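Local coordinates for protein probable enoyl-CoA hydratase/isomerase (Pseudomonas aeruginosa PAO1, PDB 5YLO) that probably shifts the double bond of enoyl-CoA esters from the Delta3 to the Delta2 position during the beta-oxidation of unsaturated fatty acids, at residues L4-T9 / L34-V39; I15-L20 / H190-V195; L99-V104 / G205-F210. All blocks are in the same frame, centred on the assembly; numbering follows the deposited sequence.

Interaction 1: L4-T9 / L34-V39; sequences LSPLQT and LEALHV
Pro-6, on the loop that leads into the first strand, meets helix 31-46 first: its ring carbon CG rests on CB of Ala-36 at 3.8 Å. Leu-7 follows as the strand begins, and it carries most of this segment's share of the contact. CA of Leu-7 is 6.6 Å from CA of Ala-36. CB of Leu-7 and CB of Ala-36 approach to 4.4 Å. From there the Leu-7 side chain swings away from its own N (chi1 -162°) and brings both methyls onto Leu-37. CD2 lies 3.7 Å from Leu-37 CA and equally near Leu-37 CD1, while CD1 reaches CB and CD1 of the same residue at 4.1 Å; the two branched chains pass each other obliquely. The side chains that meet are all apolar, Leu-7 and Leu-37 being buried. Beyond Leu-7 the chain runs on as edge strand 7-12 of the crotonase core sheet, with Gln-8 hydrogen-bonded through the backbone to Val-19. Leu-37 also packs on Leu-18 and Leu-20 of strand 15-20, and helix 31-46 is backed by helix 85-97, where Leu-34 meets Trp-85, Ala-88 and Leu-92.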
loop_
_atom_site.group_PDB
_atom_site.type_symbol
_atom_site.label_atom_id
_atom_site.label_comp_id
_atom_site.label_asym_id
_atom_site.label_seq_id
_atom_site.Cartn_x
_atom_site.Cartn_y
_atom_site.Cartn_z
ATOM N N LEU A 4 19.601 -0.494 -37.379
ATOM C CA LEU A 4 18.439 0.365 -37.604
ATOM C C LEU A 4 17.131 -0.244 -37.120
ATOM O O LEU A 4 16.075 0.367 -37.325
ATOM C CB LEU A 4 18.266 0.768 -39.077
ATOM C CG LEU A 4 18.602 2.218 -39.417
ATOM C CD1 LEU A 4 20.106 2.430 -39.411
ATOM C CD2 LEU A 4 17.997 2.624 -40.753
ATOM N N SER A 5 17.151 -1.425 -36.511
ATOM C CA SER A 5 15.954 -1.916 -35.850
ATOM C C SER A 5 15.530 -0.917 -34.776
ATOM O O SER A 5 16.380 -0.404 -34.036
ATOM C CB SER A 5 16.198 -3.290 -35.221
ATOM O OG SER A 5 16.274 -4.306 -36.207
ATOM N N PRO A 6 14.239 -0.601 -34.673
ATOM C CA PRO A 6 13.795 0.310 -33.607
ATOM C C PRO A 6 14.054 -0.244 -32.221
ATOM O O PRO A 6 14.187 0.530 -31.264
ATOM C CB PRO A 6 12.295 0.461 -33.879
ATOM C CG PRO A 6 11.923 -0.839 -34.542
ATOM C CD PRO A 6 13.108 -1.201 -35.399
ATOM N N LEU A 7 14.151 -1.563 -32.095
ATOM C CA LEU A 7 14.335 -2.236 -30.819
ATOM C C LEU A 7 15.398 -3.306 -31.001
ATOM O O LEU A 7 15.217 -4.230 -31.801
ATOM C CB LEU A 7 13.018 -2.855 -30.348
ATOM C CG LEU A 7 12.879 -3.230 -28.878
ATOM C CD1 LEU A 7 12.469 -2.018 -28.054
ATOM C CD2 LEU A 7 11.878 -4.359 -28.730
ATOM N N GLN A 8 16.508 -3.178 -30.279
ATOM C CA GLN A 8 17.583 -4.159 -30.347
ATOM C C GLN A 8 17.261 -5.306 -29.399
ATOM O O GLN A 8 17.065 -5.090 -28.197
ATOM C CB GLN A 8 18.931 -3.531 -29.996
ATOM C CG GLN A 8 20.127 -4.332 -30.504
ATOM C CD GLN A 8 21.125 -4.676 -29.411
ATOM O OE1 GLN A 8 20.923 -4.356 -28.240
ATOM N NE2 GLN A 8 22.214 -5.336 -29.794
ATOM N N THR A 9 17.210 -6.521 -29.934
ATOM C CA THR A 9 16.796 -7.694 -29.180
ATOM C C THR A 9 17.907 -8.734 -29.195
ATOM O O THR A 9 18.462 -9.037 -30.256
ATOM C CB THR A 9 15.514 -8.291 -29.763
ATOM O OG1 THR A 9 14.461 -7.320 -29.703
ATOM C CG2 THR A 9 15.111 -9.527 -28.986
ATOM N N LEU A 34 6.683 1.499 -30.010
ATOM C CA LEU A 34 5.584 0.880 -29.277
ATOM C C LEU A 34 5.207 -0.461 -29.889
ATOM O O LEU A 34 5.160 -1.477 -29.193
ATOM C CB LEU A 34 4.374 1.815 -29.246
ATOM C CG LEU A 34 4.546 3.162 -28.541
ATOM C CD1 LEU A 34 3.310 4.030 -28.731
ATOM C CD2 LEU A 34 4.847 2.966 -27.063
ATOM N N GLU A 35 4.972 -0.486 -31.205
ATOM C CA GLU A 35 4.529 -1.710 -31.866
ATOM C C GLU A 35 5.608 -2.788 -31.854
ATOM O O GLU A 35 5.304 -3.972 -31.675
ATOM C CB GLU A 35 4.101 -1.408 -33.302
ATOM C CG GLU A 35 2.815 -0.609 -33.420
ATOM C CD GLU A 35 2.252 -0.624 -34.829
ATOM O OE1 GLU A 35 2.237 0.440 -35.482
ATOM O OE2 GLU A 35 1.832 -1.707 -35.287
ATOM N N ALA A 36 6.871 -2.404 -32.059
ATOM C CA ALA A 36 7.940 -3.397 -32.118
ATOM C C ALA A 36 8.092 -4.115 -30.782
ATOM O O ALA A 36 8.074 -5.349 -30.721
ATOM C CB ALA A 36 9.254 -2.731 -32.529
ATOM N N LEU A 37 8.246 -3.349 -29.700
ATOM C CA LEU A 37 8.271 -3.933 -28.363
ATOM C C LEU A 37 6.978 -4.689 -28.080
ATOM O O LEU A 37 6.983 -5.730 -27.413
ATOM C CB LEU A 37 8.502 -2.821 -27.336
ATOM C CG LEU A 37 8.756 -3.119 -25.859
ATOM C CD1 LEU A 37 9.827 -4.175 -25.698
ATOM C CD2 LEU A 37 9.158 -1.838 -25.135
ATOM N N HIS A 38 5.863 -4.187 -28.590
ATOM C CA HIS A 38 4.609 -4.887 -28.370
ATOM C C HIS A 38 4.609 -6.265 -29.018
ATOM O O HIS A 38 4.116 -7.220 -28.425
ATOM C CB HIS A 38 3.402 -4.092 -28.852
ATOM C CG HIS A 38 2.097 -4.741 -28.518
ATOM N ND1 HIS A 38 1.083 -4.085 -27.859
ATOM C CD2 HIS A 38 1.654 -6.003 -28.725
ATOM C CE1 HIS A 38 0.064 -4.908 -27.689
ATOM N NE2 HIS A 38 0.386 -6.080 -28.204
ATOM N N VAL A 39 5.154 -6.383 -30.227
ATOM C CA VAL A 39 5.148 -7.695 -30.871
ATOM C C VAL A 39 6.234 -8.595 -30.286
ATOM O O VAL A 39 6.030 -9.804 -30.124
ATOM C CB VAL A 39 5.293 -7.544 -32.398
ATOM C CG1 VAL A 39 5.286 -8.906 -33.080
ATOM C CG2 VAL A 39 4.179 -6.673 -32.947
#

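Interaction 2: I15-L20 / H190-V195; sequences IAWLVL and HLVEAV
Trp-17 spans a wide backbone gap to Val-192 and Val-195: even the nearest CA pair, CA of Trp-17 and CA of Val-195, is 10.3 Å apart. On one side runs strand 15-20; on the other lies the first turn of helix 191-204, entered through His-190 at the N-cap position and already wound into alpha geometry, with Ala-194 N bonded to His-190 O. This is helix-on-sheet packing in the crotonase fold, the beta-alpha spiral of the enoyl-CoA hydratase/isomerase family, in which strand 15-20 is paired with strand 7-12 on one side and strand 52-56 on the other. The strand alternates its side chains: Ala-16 and Leu-18 pack on helix 31-46, whereas Trp-17 heads for helix 191-204. The first torsion of Trp-17 sets CG opposite the carbonyl carbon (chi1 -61°), and the indole then reaches across with its six-membered ring leading. That ring touches both valines. CZ3 is 4.2 Å from CG1 of Val-192, an exposed residue at the margin, and CH2 is 4.3 Å from CG1 of buried Val-195, which approaches the ring obliquely. These are loose van der Waals contacts, and the indole bridges most of the gap. Val-54 of strand 52-56 completes the apolar patch, touching Ile-15, Trp-17 and Val-195 alike. Arg-10 of strand 7-12 makes a cation-pi interaction with the indole and a backbone hydrogen bond to Trp-17. The shortest approach between strand and helix is to a backbone atom: the carbonyl oxygen O of Val-192 lies at the ring edge, near the indole plane, 3.9 Å from CH2 of Trp-17.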
loop_
_atom_site.group_PDB
_atom_site.type_symbol
_atom_site.label_atom_id
_atom_site.label_comp_id
_atom_site.label_asym_id
_atom_site.label_seq_id
_atom_site.Cartn_x
_atom_site.Cartn_y
_atom_site.Cartn_z
ATOM N N ILE A 15 17.511 -15.355 -21.089
ATOM C CA ILE A 15 17.193 -13.965 -20.783
ATOM C C ILE A 15 17.060 -13.216 -22.100
ATOM O O ILE A 15 18.018 -13.141 -22.881
ATOM C CB ILE A 15 18.263 -13.317 -19.890
ATOM C CG1 ILE A 15 18.465 -14.131 -18.609
ATOM C CG2 ILE A 15 17.874 -11.886 -19.550
ATOM C CD1 ILE A 15 19.588 -13.614 -17.728
ATOM N N ALA A 16 15.877 -12.661 -22.348
ATOM C CA ALA A 16 15.619 -11.854 -23.533
ATOM C C ALA A 16 15.836 -10.386 -23.188
ATOM O O ALA A 16 15.117 -9.829 -22.350
ATOM C CB ALA A 16 14.200 -12.080 -24.054
ATOM N N TRP A 17 16.820 -9.765 -23.831
ATOM C CA TRP A 17 17.137 -8.361 -23.615
ATOM C C TRP A 17 16.443 -7.528 -24.685
ATOM O O TRP A 17 16.728 -7.678 -25.877
ATOM C CB TRP A 17 18.649 -8.129 -23.649
ATOM C CG TRP A 17 19.405 -8.882 -22.595
ATOM C CD1 TRP A 17 19.611 -10.230 -22.541
ATOM C CD2 TRP A 17 20.073 -8.328 -21.453
ATOM N NE1 TRP A 17 20.356 -10.551 -21.432
ATOM C CE2 TRP A 17 20.653 -9.401 -20.748
ATOM C CE3 TRP A 17 20.233 -7.031 -20.957
ATOM C CZ2 TRP A 17 21.381 -9.217 -19.574
ATOM C CZ3 TRP A 17 20.956 -6.852 -19.791
ATOM C CH2 TRP A 17 21.522 -7.938 -19.114
ATOM N N LEU A 18 15.530 -6.662 -24.258
ATOM C CA LEU A 18 14.820 -5.753 -25.151
ATOM C C LEU A 18 15.271 -4.339 -24.813
ATOM O O LEU A 18 14.897 -3.797 -23.769
ATOM C CB LEU A 18 13.308 -5.901 -25.004
ATOM C CG LEU A 18 12.780 -7.337 -24.954
ATOM C CD1 LEU A 18 11.264 -7.362 -24.890
ATOM C CD2 LEU A 18 13.279 -8.139 -26.141
ATOM N N VAL A 19 16.074 -3.747 -25.690
ATOM C CA VAL A 19 16.651 -2.429 -25.460
ATOM C C VAL A 19 16.029 -1.452 -26.446
ATOM O O VAL A 19 16.099 -1.661 -27.664
ATOM C CB VAL A 19 18.180 -2.445 -25.596
ATOM C CG1 VAL A 19 18.762 -1.106 -25.167
ATOM C CG2 VAL A 19 18.777 -3.583 -24.781
ATOM N N LEU A 20 15.415 -0.393 -25.921
ATOM C CA LEU A 20 15.043 0.740 -26.758
ATOM C C LEU A 20 16.292 1.282 -27.439
ATOM O O LEU A 20 17.334 1.452 -26.799
ATOM C CB LEU A 20 14.376 1.830 -25.916
ATOM C CG LEU A 20 12.873 1.753 -25.630
ATOM C CD1 LEU A 20 12.467 0.407 -25.047
ATOM C CD2 LEU A 20 12.467 2.877 -24.691
ATOM N N HIS A 190 28.114 -0.667 -13.318
ATOM C CA HIS A 190 27.772 -2.035 -12.957
ATOM C C HIS A 190 26.318 -2.387 -13.250
ATOM O O HIS A 190 25.864 -3.461 -12.844
ATOM C CB HIS A 190 28.064 -2.279 -11.474
ATOM C CG HIS A 190 29.494 -2.054 -11.091
ATOM N ND1 HIS A 190 30.547 -2.622 -11.776
ATOM C CD2 HIS A 190 30.046 -1.331 -10.087
ATOM C CE1 HIS A 190 31.685 -2.254 -11.216
ATOM N NE2 HIS A 190 31.409 -1.470 -10.188
ATOM N N LEU A 191 25.580 -1.518 -13.945
ATOM C CA LEU A 191 24.147 -1.753 -14.112
ATOM C C LEU A 191 23.877 -2.983 -14.970
ATOM O O LEU A 191 23.110 -3.868 -14.573
ATOM C CB LEU A 191 23.468 -0.525 -14.714
ATOM C CG LEU A 191 21.977 -0.749 -14.976
ATOM C CD1 LEU A 191 21.245 -1.144 -13.702
ATOM C CD2 LEU A 191 21.356 0.483 -15.570
ATOM N N VAL A 192 24.484 -3.049 -16.158
ATOM C CA VAL A 192 24.264 -4.194 -17.040
ATOM C C VAL A 192 24.681 -5.485 -16.348
ATOM O O VAL A 192 23.999 -6.512 -16.454
ATOM C CB VAL A 192 25.008 -3.993 -18.373
ATOM C CG1 VAL A 192 24.791 -5.188 -19.293
ATOM C CG2 VAL A 192 24.548 -2.708 -19.049
ATOM N N GLU A 193 25.794 -5.449 -15.611
ATOM C CA GLU A 193 26.232 -6.632 -14.875
ATOM C C GLU A 193 25.259 -6.979 -13.755
ATOM O O GLU A 193 24.976 -8.160 -13.516
ATOM C CB GLU A 193 27.637 -6.404 -14.318
ATOM C CG GLU A 193 28.270 -7.627 -13.676
ATOM C CD GLU A 193 29.662 -7.343 -13.144
ATOM O OE1 GLU A 193 30.187 -8.171 -12.370
ATOM O OE2 GLU A 193 30.230 -6.288 -13.499
ATOM N N ALA A 194 24.733 -5.967 -13.060
ATOM C CA ALA A 194 23.804 -6.229 -11.965
ATOM C C ALA A 194 22.486 -6.790 -12.479
ATOM O O ALA A 194 21.925 -7.717 -11.882
ATOM C CB ALA A 194 23.565 -4.952 -11.159
ATOM N N VAL A 195 21.977 -6.243 -13.584
ATOM C CA VAL A 195 20.722 -6.732 -14.145
ATOM C C VAL A 195 20.880 -8.164 -14.637
ATOM O O VAL A 195 20.001 -9.009 -14.421
ATOM C CB VAL A 195 20.240 -5.792 -15.265
ATOM C CG1 VAL A 195 19.049 -6.391 -15.988
ATOM C CG2 VAL A 195 19.883 -4.430 -14.691
#

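Interaction 3: L99-V104 / G205-F210; sequences LDKPTV and GPTFAF
The side chains of Pro-102 and Phe-210 cross at about a right angle, with the proline ring corner CG set 3.7 Å from CD2 of the phenylalanine and approaching that ring obliquely. Next to this pair, Lys-101 and Thr-207 slant across each other. The lysine starts away from the helix but bends at chi2 (-81°), which brings its methylene CD to 3.9 Å from CG2 of Thr-207. Its charged end goes elsewhere, NZ being hydrogen-bonded to the carbonyl oxygens of Val-50 and Asp-47. In this crotonase-fold subunit, Lys-101 and Pro-102 lead into strand 103-107 of the core sheet, and Thr-207 opens helix 207-220, part of the C-terminal helical region that in this family helps build the oligomer. Pro-206 holds the N-cap position, and its carbonyl oxygen does double duty: it accepts the bond from Phe-210 N, and it stands 3.2 Å above the plane of the Phe-210 ring, over the centre of one face. With chi1 at -59°, the ring lies back over the start of its own helix. Phe-166 of the second subunit meets the Phe-210 ring with planes about 35° apart, and Tyr-142 of that subunit packs on both Ala-209 and Phe-210.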
loop_
_atom_site.group_PDB
_atom_site.type_symbol
_atom_site.label_atom_id
_atom_site.label_comp_id
_atom_site.label_asym_id
_atom_site.label_seq_id
_atom_site.Cartn_x
_atom_site.Cartn_y
_atom_site.Cartn_z
ATOM N N LEU A 99 2.561 -9.643 -18.368
ATOM C CA LEU A 99 3.371 -10.631 -19.071
ATOM C C LEU A 99 3.632 -11.847 -18.188
ATOM O O LEU A 99 3.865 -11.723 -16.983
ATOM C CB LEU A 99 4.694 -10.004 -19.505
ATOM C CG LEU A 99 5.471 -10.731 -20.599
ATOM C CD1 LEU A 99 4.971 -10.299 -21.970
ATOM C CD2 LEU A 99 6.963 -10.482 -20.454
ATOM N N ASP A 100 3.607 -13.034 -18.797
ATOM C CA ASP A 100 3.694 -14.281 -18.044
ATOM C C ASP A 100 5.117 -14.663 -17.650
ATOM O O ASP A 100 5.297 -15.676 -16.965
ATOM C CB ASP A 100 3.067 -15.426 -18.842
ATOM C CG ASP A 100 1.554 -15.416 -18.784
ATOM O OD1 ASP A 100 0.994 -14.812 -17.844
ATOM O OD2 ASP A 100 0.924 -16.024 -19.677
ATOM N N LYS A 101 6.117 -13.894 -18.058
ATOM C CA LYS A 101 7.498 -14.103 -17.663
ATOM C C LYS A 101 7.932 -13.020 -16.682
ATOM O O LYS A 101 7.378 -11.914 -16.675
ATOM C CB LYS A 101 8.423 -14.079 -18.887
ATOM C CG LYS A 101 7.939 -14.902 -20.071
ATOM C CD LYS A 101 8.257 -16.380 -19.926
ATOM C CE LYS A 101 7.967 -17.107 -21.233
ATOM N NZ LYS A 101 8.329 -18.552 -21.213
ATOM N N PRO A 102 8.910 -13.303 -15.823
ATOM C CA PRO A 102 9.443 -12.246 -14.955
ATOM C C PRO A 102 10.114 -11.165 -15.788
ATOM O O PRO A 102 10.928 -11.452 -16.669
ATOM C CB PRO A 102 10.447 -12.988 -14.064
ATOM C CG PRO A 102 10.053 -14.434 -14.150
ATOM C CD PRO A 102 9.521 -14.611 -15.540
ATOM N N THR A 103 9.758 -9.913 -15.515
ATOM C CA THR A 103 10.263 -8.777 -16.268
ATOM C C THR A 103 11.051 -7.850 -15.351
ATOM O O THR A 103 10.648 -7.595 -14.212
ATOM C CB THR A 103 9.117 -8.013 -16.954
ATOM O OG1 THR A 103 9.544 -6.684 -17.275
ATOM C CG2 THR A 103 7.894 -7.950 -16.058
ATOM N N VAL A 104 12.188 -7.366 -15.849
ATOM C CA VAL A 104 13.056 -6.450 -15.118
ATOM C C VAL A 104 13.293 -5.222 -15.982
ATOM O O VAL A 104 13.561 -5.341 -17.183
ATOM C CB VAL A 104 14.401 -7.105 -14.737
ATOM C CG1 VAL A 104 15.216 -6.171 -13.854
ATOM C CG2 VAL A 104 14.176 -8.441 -14.049
ATOM N N GLY A 205 14.864 -20.061 -11.935
ATOM C CA GLY A 205 13.750 -20.570 -11.171
ATOM C C GLY A 205 12.681 -21.187 -12.045
ATOM O O GLY A 205 12.771 -21.222 -13.280
ATOM N N PRO A 206 11.629 -21.699 -11.390
ATOM C CA PRO A 206 10.518 -22.308 -12.136
ATOM C C PRO A 206 9.621 -21.269 -12.793
ATOM O O PRO A 206 8.814 -20.618 -12.122
ATOM C CB PRO A 206 9.771 -23.104 -11.058
ATOM C CG PRO A 206 10.072 -22.383 -9.783
ATOM C CD PRO A 206 11.456 -21.811 -9.930
ATOM N N THR A 207 9.754 -21.114 -14.114
ATOM C CA THR A 207 9.027 -20.060 -14.815
ATOM C C THR A 207 7.522 -20.299 -14.774
ATOM O O THR A 207 6.736 -19.347 -14.686
ATOM C CB THR A 207 9.517 -19.958 -16.260
ATOM O OG1 THR A 207 10.944 -19.833 -16.273
ATOM C CG2 THR A 207 8.907 -18.745 -16.950
ATOM N N PHE A 208 7.103 -21.565 -14.829
ATOM C CA PHE A 208 5.678 -21.884 -14.813
ATOM C C PHE A 208 5.026 -21.445 -13.508
ATOM O O PHE A 208 3.910 -20.909 -13.510
ATOM C CB PHE A 208 5.476 -23.384 -15.039
ATOM C CG PHE A 208 6.178 -24.260 -14.024
ATOM C CD1 PHE A 208 7.523 -24.576 -14.167
ATOM C CD2 PHE A 208 5.490 -24.775 -12.934
ATOM C CE1 PHE A 208 8.170 -25.380 -13.238
ATOM C CE2 PHE A 208 6.133 -25.581 -12.001
ATOM C CZ PHE A 208 7.473 -25.883 -12.155
ATOM N N ALA A 209 5.705 -21.667 -12.381
ATOM C CA ALA A 209 5.143 -21.278 -11.094
ATOM C C ALA A 209 5.086 -19.763 -10.958
ATOM O O ALA A 209 4.136 -19.222 -10.381
ATOM C CB ALA A 209 5.959 -21.894 -9.959
ATOM N N PHE A 210 6.090 -19.063 -11.491
ATOM C CA PHE A 210 6.072 -17.605 -11.453
ATOM C C PHE A 210 4.882 -17.056 -12.228
ATOM O O PHE A 210 4.256 -16.075 -11.808
ATOM C CB PHE A 210 7.379 -17.039 -12.015
ATOM C CG PHE A 210 8.618 -17.489 -11.281
ATOM C CD1 PHE A 210 8.546 -18.007 -9.997
ATOM C CD2 PHE A 210 9.863 -17.382 -11.882
ATOM C CE1 PHE A 210 9.692 -18.417 -9.333
ATOM C CE2 PHE A 210 11.010 -17.788 -11.223
ATOM C CZ PHE A 210 10.924 -18.305 -9.948
#

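Interactions 1 and 2 lie on the two faces of the same sheet, their centres 16 Å apart, and are joined through neighbouring strands 7-12 and 15-20. Between those strands CG2 of Thr-9 packs on CD2 of Leu-18 at 3.7 Å, linking the two segments by side chains as well as by backbone. Interaction 3 is also 16 Å from interaction 2 between centres, with nearest atoms about 4 Å apart but not touching; consecutive helices 191-204 and 207-220 connect them. From interaction 1 it is 21 Å away, centre to centre. Interaction 3 alone reaches a neighbouring subunit. All three are packing within the framework of the fold, joining helices to the sheet.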